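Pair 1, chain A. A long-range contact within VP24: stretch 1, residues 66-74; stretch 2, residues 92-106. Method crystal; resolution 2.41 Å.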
# COMPACT_ATOMS: atom_id res chain seq x y z
N GLY A 66 7.64 -4.24 -26.60
CA GLY A 66 7.65 -3.52 -25.35
C GLY A 66 8.95 -3.72 -24.63
O GLY A 66 9.81 -4.44 -25.10
N ASP A 67 9.08 -3.08 -23.48
CA ASP A 67 10.29 -3.17 -22.69
C ASP A 67 10.16 -4.21 -21.57
O ASP A 67 11.16 -4.81 -21.13
CB ASP A 67 10.64 -1.80 -22.11
CG ASP A 67 10.93 -0.76 -23.19
OD1 ASP A 67 12.06 -0.77 -23.72
OD2 ASP A 67 10.02 0.05 -23.51
N ILE A 68 8.93 -4.40 -21.11
CA ILE A 68 8.58 -5.37 -20.08
C ILE A 68 7.33 -6.10 -20.55
O ILE A 68 6.31 -5.45 -20.84
CB ILE A 68 8.34 -4.70 -18.70
CG1 ILE A 68 9.60 -3.98 -18.21
CG2 ILE A 68 7.89 -5.70 -17.68
CD1 ILE A 68 9.36 -3.10 -17.00
N ILE A 69 7.39 -7.42 -20.67
CA ILE A 69 6.30 -8.20 -21.24
C ILE A 69 5.75 -9.16 -20.22
O ILE A 69 6.50 -9.94 -19.62
CB ILE A 69 6.75 -9.02 -22.49
CG1 ILE A 69 7.81 -8.27 -23.30
CG2 ILE A 69 5.55 -9.40 -23.37
CD1 ILE A 69 7.29 -7.01 -23.96
N LEU A 70 4.44 -9.14 -20.02
CA LEU A 70 3.81 -9.99 -19.03
C LEU A 70 2.75 -10.88 -19.66
O LEU A 70 2.06 -10.47 -20.59
CB LEU A 70 3.16 -9.16 -17.93
CG LEU A 70 3.98 -8.15 -17.13
CD1 LEU A 70 4.02 -6.80 -17.83
CD2 LEU A 70 3.37 -8.02 -15.76
N THR A 71 2.63 -12.10 -19.12
CA THR A 71 1.50 -12.97 -19.43
C THR A 71 1.08 -13.71 -18.15
O THR A 71 1.92 -14.10 -17.34
CB THR A 71 1.84 -13.99 -20.56
OG1 THR A 71 0.68 -14.77 -20.88
CG2 THR A 71 2.97 -14.93 -20.15
N SER A 72 -0.22 -13.87 -17.95
CA SER A 72 -0.71 -14.72 -16.88
C SER A 72 -1.02 -16.10 -17.45
O SER A 72 -1.57 -16.21 -18.55
CB SER A 72 -1.95 -14.11 -16.22
OG SER A 72 -2.94 -13.77 -17.17
N LEU A 73 -0.63 -17.14 -16.72
CA LEU A 73 -0.85 -18.53 -17.15
C LEU A 73 -2.03 -19.13 -16.40
O LEU A 73 -2.29 -18.79 -15.25
CB LEU A 73 0.41 -19.40 -16.93
CG LEU A 73 1.72 -18.93 -17.57
CD1 LEU A 73 2.80 -20.02 -17.51
CD2 LEU A 73 1.52 -18.44 -19.01
N LEU A 74 -2.77 -20.00 -17.08
CA LEU A 74 -3.97 -20.59 -16.52
C LEU A 74 -3.81 -22.10 -16.48
O LEU A 74 -2.73 -22.62 -16.77
CB LEU A 74 -5.20 -20.16 -17.32
CG LEU A 74 -5.30 -18.63 -17.46
CD1 LEU A 74 -6.40 -18.21 -18.43
CD2 LEU A 74 -5.50 -17.95 -16.09
N GLU A 92 -4.52 -17.51 -7.38
CA GLU A 92 -3.12 -17.21 -7.58
C GLU A 92 -2.91 -16.52 -8.92
O GLU A 92 -3.53 -16.88 -9.92
CB GLU A 92 -2.29 -18.48 -7.47
CG GLU A 92 -0.77 -18.28 -7.60
CD GLU A 92 0.02 -19.58 -7.47
OE1 GLU A 92 -0.59 -20.65 -7.18
OE2 GLU A 92 1.25 -19.54 -7.67
N LEU A 93 -2.09 -15.48 -8.93
CA LEU A 93 -1.57 -14.96 -10.18
C LEU A 93 -0.25 -15.69 -10.46
O LEU A 93 0.67 -15.62 -9.66
CB LEU A 93 -1.34 -13.44 -10.12
CG LEU A 93 -0.58 -12.93 -11.35
CD1 LEU A 93 -1.49 -12.92 -12.60
CD2 LEU A 93 0.07 -11.57 -11.11
N TYR A 94 -0.19 -16.42 -11.57
CA TYR A 94 1.06 -17.07 -11.96
C TYR A 94 1.48 -16.43 -13.27
O TYR A 94 0.95 -16.75 -14.35
CB TYR A 94 0.89 -18.59 -12.10
CG TYR A 94 2.19 -19.33 -12.31
CD1 TYR A 94 2.81 -20.02 -11.26
CD2 TYR A 94 2.83 -19.33 -13.55
CE1 TYR A 94 4.02 -20.69 -11.46
CE2 TYR A 94 4.02 -19.98 -13.75
CZ TYR A 94 4.62 -20.66 -12.72
OH TYR A 94 5.83 -21.30 -12.96
N ALA A 95 2.43 -15.50 -13.19
CA ALA A 95 2.78 -14.69 -14.34
C ALA A 95 4.20 -14.92 -14.81
O ALA A 95 5.09 -15.22 -14.01
CB ALA A 95 2.57 -13.21 -14.04
N ARG A 96 4.41 -14.78 -16.12
CA ARG A 96 5.73 -14.82 -16.70
C ARG A 96 6.03 -13.41 -17.19
O ARG A 96 5.23 -12.80 -17.90
CB ARG A 96 5.82 -15.84 -17.84
CG ARG A 96 5.45 -17.28 -17.43
CD ARG A 96 6.58 -17.98 -16.66
NE ARG A 96 7.73 -18.25 -17.53
CZ ARG A 96 8.96 -18.49 -17.09
NH1 ARG A 96 9.21 -18.49 -15.78
NH2 ARG A 96 9.95 -18.72 -17.95
N VAL A 97 7.17 -12.88 -16.77
CA VAL A 97 7.49 -11.49 -17.03
C VAL A 97 8.85 -11.37 -17.68
O VAL A 97 9.87 -11.73 -17.09
CB VAL A 97 7.46 -10.63 -15.73
CG1 VAL A 97 7.77 -9.17 -16.04
CG2 VAL A 97 6.12 -10.75 -15.04
N TYR A 98 8.86 -10.84 -18.90
CA TYR A 98 10.10 -10.60 -19.62
C TYR A 98 10.59 -9.19 -19.34
O TYR A 98 9.95 -8.21 -19.71
CB TYR A 98 9.90 -10.82 -21.12
CG TYR A 98 11.17 -10.70 -21.94
CD1 TYR A 98 12.37 -11.21 -21.47
CD2 TYR A 98 11.15 -10.10 -23.20
CE1 TYR A 98 13.53 -11.11 -22.21
CE2 TYR A 98 12.31 -10.00 -23.96
CZ TYR A 98 13.50 -10.50 -23.46
OH TYR A 98 14.66 -10.41 -24.20
N ASN A 99 11.74 -9.10 -18.67
CA ASN A 99 12.39 -7.84 -18.40
C ASN A 99 13.46 -7.58 -19.45
O ASN A 99 14.58 -8.13 -19.39
CB ASN A 99 13.01 -7.82 -16.99
CG ASN A 99 13.79 -6.54 -16.71
OD1 ASN A 99 13.68 -5.55 -17.44
ND2 ASN A 99 14.58 -6.55 -15.63
N ASN A 100 13.11 -6.75 -20.42
CA ASN A 100 14.04 -6.39 -21.48
C ASN A 100 14.47 -4.92 -21.36
O ASN A 100 14.60 -4.23 -22.36
CB ASN A 100 13.41 -6.64 -22.86
CG ASN A 100 14.46 -6.80 -23.96
OD1 ASN A 100 15.65 -7.00 -23.69
ND2 ASN A 100 14.01 -6.75 -25.20
N THR A 101 14.67 -4.47 -20.12
CA THR A 101 15.31 -3.18 -19.86
C THR A 101 16.79 -3.44 -19.59
O THR A 101 17.26 -4.58 -19.66
CB THR A 101 14.66 -2.44 -18.65
OG1 THR A 101 15.05 -3.07 -17.42
CG2 THR A 101 13.15 -2.42 -18.76
N LYS A 102 17.54 -2.39 -19.28
CA LYS A 102 18.97 -2.53 -19.05
C LYS A 102 19.31 -2.83 -17.59
O LYS A 102 20.48 -2.95 -17.24
CB LYS A 102 19.71 -1.27 -19.50
CG LYS A 102 19.67 -1.00 -21.00
CD LYS A 102 20.37 0.32 -21.31
CE LYS A 102 20.32 0.67 -22.80
NZ LYS A 102 20.94 2.01 -23.08
N ARG A 103 18.31 -2.96 -16.73
CA ARG A 103 18.59 -3.26 -15.32
C ARG A 103 17.62 -4.24 -14.70
O ARG A 103 16.48 -4.37 -15.13
CB ARG A 103 18.60 -1.99 -14.48
CG ARG A 103 19.93 -1.30 -14.48
CD ARG A 103 19.99 -0.20 -13.43
NE ARG A 103 19.66 -0.62 -12.07
CZ ARG A 103 19.94 0.10 -10.99
NH1 ARG A 103 20.55 1.27 -11.13
NH2 ARG A 103 19.62 -0.33 -9.78
N ASP A 104 18.11 -4.93 -13.68
CA ASP A 104 17.25 -5.68 -12.77
C ASP A 104 16.18 -4.78 -12.17
O ASP A 104 16.43 -3.60 -11.89
CB ASP A 104 18.09 -6.31 -11.66
CG ASP A 104 18.91 -7.50 -12.15
OD1 ASP A 104 19.68 -8.05 -11.33
OD2 ASP A 104 18.75 -7.92 -13.32
N ILE A 105 14.98 -5.33 -12.00
CA ILE A 105 13.86 -4.63 -11.38
C ILE A 105 13.33 -5.44 -10.21
O ILE A 105 13.17 -6.65 -10.33
CB ILE A 105 12.72 -4.41 -12.38
CG1 ILE A 105 13.19 -3.54 -13.54
CG2 ILE A 105 11.51 -3.83 -11.67
CD1 ILE A 105 12.20 -3.50 -14.66
N THR A 106 13.08 -4.80 -9.08
CA THR A 106 12.40 -5.48 -7.98
C THR A 106 10.93 -5.07 -7.95
O THR A 106 10.59 -3.88 -8.04
CB THR A 106 13.06 -5.19 -6.59
OG1 THR A 106 14.44 -5.58 -6.61
CG2 THR A 106 12.35 -5.99 -5.48
O HOH W 1 11.49 -6.62 -25.59
O HOH W 2 -1.52 -16.56 -13.95

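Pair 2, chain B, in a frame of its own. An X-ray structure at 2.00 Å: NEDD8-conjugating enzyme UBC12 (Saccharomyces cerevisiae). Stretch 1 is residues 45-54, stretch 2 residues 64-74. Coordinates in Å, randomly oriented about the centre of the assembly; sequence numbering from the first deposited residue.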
# COMPACT_ATOMS: atom_id res chain seq x y z
N PRO B 45 -8.85 -3.47 14.68
CA PRO B 45 -10.13 -2.89 14.28
C PRO B 45 -9.95 -1.57 13.53
O PRO B 45 -10.86 -1.11 12.86
CB PRO B 45 -10.86 -2.67 15.61
CG PRO B 45 -10.21 -3.62 16.56
CD PRO B 45 -8.77 -3.67 16.14
N THR B 46 -8.76 -0.98 13.64
CA THR B 46 -8.46 0.27 12.96
C THR B 46 -8.09 0.09 11.49
O THR B 46 -7.85 1.07 10.78
CB THR B 46 -7.30 0.98 13.65
OG1 THR B 46 -6.29 0.01 13.92
CG2 THR B 46 -7.77 1.60 14.97
N VAL B 47 -8.02 -1.16 11.04
CA VAL B 47 -7.70 -1.42 9.64
C VAL B 47 -8.69 -2.36 8.99
O VAL B 47 -8.94 -3.46 9.48
CB VAL B 47 -6.30 -2.02 9.46
CG1 VAL B 47 -6.03 -2.29 7.96
CG2 VAL B 47 -5.23 -1.08 10.03
N THR B 48 -9.24 -1.93 7.86
CA THR B 48 -10.09 -2.81 7.09
C THR B 48 -9.49 -2.99 5.69
O THR B 48 -8.72 -2.16 5.22
CB THR B 48 -11.51 -2.26 7.03
OG1 THR B 48 -11.52 -1.01 6.34
CG2 THR B 48 -12.03 -2.03 8.44
N LEU B 49 -9.84 -4.09 5.03
CA LEU B 49 -9.19 -4.46 3.78
C LEU B 49 -10.24 -4.98 2.81
O LEU B 49 -11.10 -5.77 3.20
CB LEU B 49 -8.12 -5.52 4.03
CG LEU B 49 -7.28 -5.93 2.83
CD1 LEU B 49 -5.98 -6.56 3.25
CD2 LEU B 49 -8.06 -6.89 1.94
N ASN B 50 -10.17 -4.53 1.56
CA ASN B 50 -11.05 -4.99 0.50
C ASN B 50 -10.21 -5.59 -0.60
O ASN B 50 -9.26 -4.95 -1.07
CB ASN B 50 -11.86 -3.82 -0.07
CG ASN B 50 -12.80 -3.22 0.95
OD1 ASN B 50 -12.84 -2.00 1.15
ND2 ASN B 50 -13.56 -4.07 1.62
N VAL B 51 -10.55 -6.80 -1.01
CA VAL B 51 -9.88 -7.39 -2.16
C VAL B 51 -10.54 -6.78 -3.38
O VAL B 51 -11.73 -6.97 -3.57
CB VAL B 51 -10.05 -8.91 -2.22
CG1 VAL B 51 -9.35 -9.46 -3.45
CG2 VAL B 51 -9.52 -9.58 -0.95
N ILE B 52 -9.78 -6.07 -4.20
CA ILE B 52 -10.35 -5.45 -5.40
C ILE B 52 -10.22 -6.43 -6.56
O ILE B 52 -11.22 -6.77 -7.22
CB ILE B 52 -9.65 -4.12 -5.76
CG1 ILE B 52 -9.75 -3.10 -4.62
CG2 ILE B 52 -10.25 -3.51 -7.03
CD1 ILE B 52 -11.18 -2.81 -4.19
N THR B 53 -8.99 -6.85 -6.83
CA THR B 53 -8.72 -7.94 -7.78
C THR B 53 -8.02 -9.06 -7.02
O THR B 53 -6.98 -8.84 -6.39
CB THR B 53 -7.84 -7.48 -8.93
OG1 THR B 53 -8.56 -6.55 -9.74
CG2 THR B 53 -7.43 -8.69 -9.78
N SER B 54 -8.59 -10.26 -7.08
CA SER B 54 -8.12 -11.39 -6.26
C SER B 54 -6.91 -12.13 -6.86
O SER B 54 -6.82 -12.27 -8.08
CB SER B 54 -9.26 -12.40 -6.07
OG SER B 54 -8.78 -13.64 -5.55
N PRO B 64 -3.25 -8.78 -8.96
CA PRO B 64 -4.05 -8.70 -7.74
C PRO B 64 -3.96 -7.28 -7.18
O PRO B 64 -2.92 -6.62 -7.30
CB PRO B 64 -3.36 -9.70 -6.80
CG PRO B 64 -2.65 -10.67 -7.74
CD PRO B 64 -2.19 -9.80 -8.87
N LYS B 65 -5.03 -6.82 -6.56
CA LYS B 65 -5.06 -5.47 -6.03
C LYS B 65 -5.94 -5.42 -4.78
O LYS B 65 -7.03 -6.01 -4.76
CB LYS B 65 -5.56 -4.49 -7.09
CG LYS B 65 -5.57 -3.03 -6.65
CD LYS B 65 -6.32 -2.18 -7.66
CE LYS B 65 -5.59 -2.18 -9.00
NZ LYS B 65 -4.73 -0.98 -9.08
N LEU B 66 -5.43 -4.77 -3.74
CA LEU B 66 -6.16 -4.67 -2.47
C LEU B 66 -6.34 -3.20 -2.14
O LEU B 66 -5.50 -2.37 -2.51
CB LEU B 66 -5.36 -5.32 -1.33
CG LEU B 66 -4.74 -6.69 -1.60
CD1 LEU B 66 -3.85 -7.12 -0.42
CD2 LEU B 66 -5.80 -7.74 -1.88
N GLU B 67 -7.42 -2.88 -1.44
CA GLU B 67 -7.59 -1.55 -0.86
C GLU B 67 -7.44 -1.69 0.64
O GLU B 67 -8.12 -2.50 1.27
CB GLU B 67 -8.96 -0.98 -1.17
CG GLU B 67 -9.16 0.43 -0.58
CD GLU B 67 -10.58 0.92 -0.67
OE1 GLU B 67 -11.51 0.07 -0.71
OE2 GLU B 67 -10.78 2.15 -0.70
N VAL B 68 -6.56 -0.89 1.23
CA VAL B 68 -6.35 -0.94 2.68
C VAL B 68 -6.81 0.38 3.26
O VAL B 68 -6.34 1.42 2.83
CB VAL B 68 -4.86 -1.15 3.04
CG1 VAL B 68 -4.66 -0.98 4.55
CG2 VAL B 68 -4.41 -2.53 2.61
N ILE B 69 -7.71 0.33 4.24
CA ILE B 69 -8.26 1.54 4.84
C ILE B 69 -7.83 1.68 6.31
O ILE B 69 -8.23 0.90 7.17
CB ILE B 69 -9.79 1.55 4.78
CG1 ILE B 69 -10.26 1.45 3.32
CG2 ILE B 69 -10.34 2.82 5.44
CD1 ILE B 69 -11.76 1.28 3.15
N VAL B 70 -7.00 2.69 6.58
CA VAL B 70 -6.51 2.94 7.93
C VAL B 70 -7.35 4.03 8.60
O VAL B 70 -7.45 5.14 8.08
CB VAL B 70 -5.01 3.31 7.89
CG1 VAL B 70 -4.46 3.52 9.29
CG2 VAL B 70 -4.22 2.19 7.19
N ARG B 71 -7.95 3.69 9.74
CA ARG B 71 -8.75 4.63 10.54
C ARG B 71 -8.25 4.59 11.99
O ARG B 71 -8.78 3.84 12.81
CB ARG B 71 -10.23 4.26 10.48
CG ARG B 71 -11.18 5.29 11.11
CD ARG B 71 -12.62 4.95 10.80
NE ARG B 71 -13.59 5.90 11.36
CZ ARG B 71 -14.14 5.77 12.57
NH1 ARG B 71 -13.80 4.75 13.35
NH2 ARG B 71 -15.02 6.66 13.00
N PRO B 72 -7.21 5.36 12.30
CA PRO B 72 -6.56 5.33 13.61
C PRO B 72 -7.55 5.76 14.69
O PRO B 72 -8.40 6.61 14.41
CB PRO B 72 -5.47 6.40 13.48
CG PRO B 72 -5.21 6.49 12.03
CD PRO B 72 -6.53 6.28 11.37
N ASP B 73 -7.45 5.21 15.89
CA ASP B 73 -8.33 5.67 16.95
C ASP B 73 -7.59 6.47 18.02
O ASP B 73 -8.12 6.74 19.09
CB ASP B 73 -9.10 4.50 17.57
CG ASP B 73 -8.18 3.47 18.22
OD1 ASP B 73 -6.94 3.64 18.14
OD2 ASP B 73 -8.70 2.50 18.80
N GLU B 74 -6.35 6.85 17.69
CA GLU B 74 -5.53 7.69 18.55
C GLU B 74 -4.54 8.49 17.68
O GLU B 74 -4.39 8.21 16.49
CB GLU B 74 -4.79 6.84 19.60
CG GLU B 74 -3.84 5.80 19.01
CD GLU B 74 -3.13 4.96 20.08
OE1 GLU B 74 -3.49 5.06 21.27
OE2 GLU B 74 -2.22 4.19 19.72
O HOH W 3 -10.87 1.16 8.51

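Pair 1 and pair 2 are both two antiparallel strands, in the same register over the matched bridges, from Ile68(A)/Asn99(A) to Ser72(A)/Ala95(A) and from Val47(B)/Val70(B) to Val51(B)/Leu66(B). Superposing N, CA and C of 14 central residues gives an RMSD of 0.6 Å, and the N-to-C directions of the strands differ by 170° in pair 1 and 160° in pair 2. The backbone ladder recurs at matched positions. Ile69(A) N donates to Tyr98(A) O at 2.8 Å and, in return, Tyr98(A) N to Ile69(A) O at 2.6 Å; Thr48(B) and Ile69(B) do the same, with Thr48(B) N to Ile69(B) O at 3.1 Å and Ile69(B) N to Thr48(B) O at 2.9 Å. Thr71(A) with Arg96(A) corresponds likewise to Asn50(B) with Glu67(B).

One face carries the non-hydrogen-bonded pairs, and most of its residues are buried. Ile68(A) matches Val47(B), with CA atoms 0.1 Å apart, and Val97(A) matches Val68(B). Their diagonal contact recurs: Ile68(A) CG2 lies 3.8 Å from Val97(A) CG1, and Val47(B) CG1 lies 3.9 Å from Val68(B) CG1. The longer isoleucine also extends its CD1 to within 3.7 Å of Ile105(A) CD1. Across from it, Asn99(A) occupies the place of Val70(B). The valine packs its CG2 4.4 Å from Val47(B) CG2, whereas the asparagine uses OD1 to accept bonds from Thr101(A) OG1 (2.8 Å) and Thr101(A) N (3.1 Å), bracing the following loop.

Leu70(A) and Leu49(B) share a residue type but not a rotamer: chi1/chi2 is m/p in the first and t/t in the second, and the side-chain centres lie 2.1 Å apart. Accordingly, Leu70(A) CD2 approaches Val97(A) CG2 at 3.9 Å, while Leu49(B) CD1 lies 4.3 Å from Leu66(B) CD1 and 4.4 Å from Val68(B) CG2.

At the next pair, bulk is distributed differently. Small Ser72(A) and Ala95(A), with CA atoms 4.3 Å apart, occupy the positions of Val51(B) and Leu66(B). In pair 1, Leu93(A) CD1 reaches Ser72(A) CB at 3.8 Å; in pair 2, Leu66(B) CD2 itself lies 4.2 Å from Val51(B) CG1.

The geometry then diverges. Leu73(A) N bonds Tyr94(A) O at 2.9 Å, and the matching Ile52(B) N bonds Lys65(B) O at 2.8 Å. In pair 2, however, Thr53(B) N also bonds Lys65(B) O, at 3.0 Å: one carbonyl receives two successive amides, consistent with the one-residue register shift of a beta bulge between Val51(B) and Thr53(B).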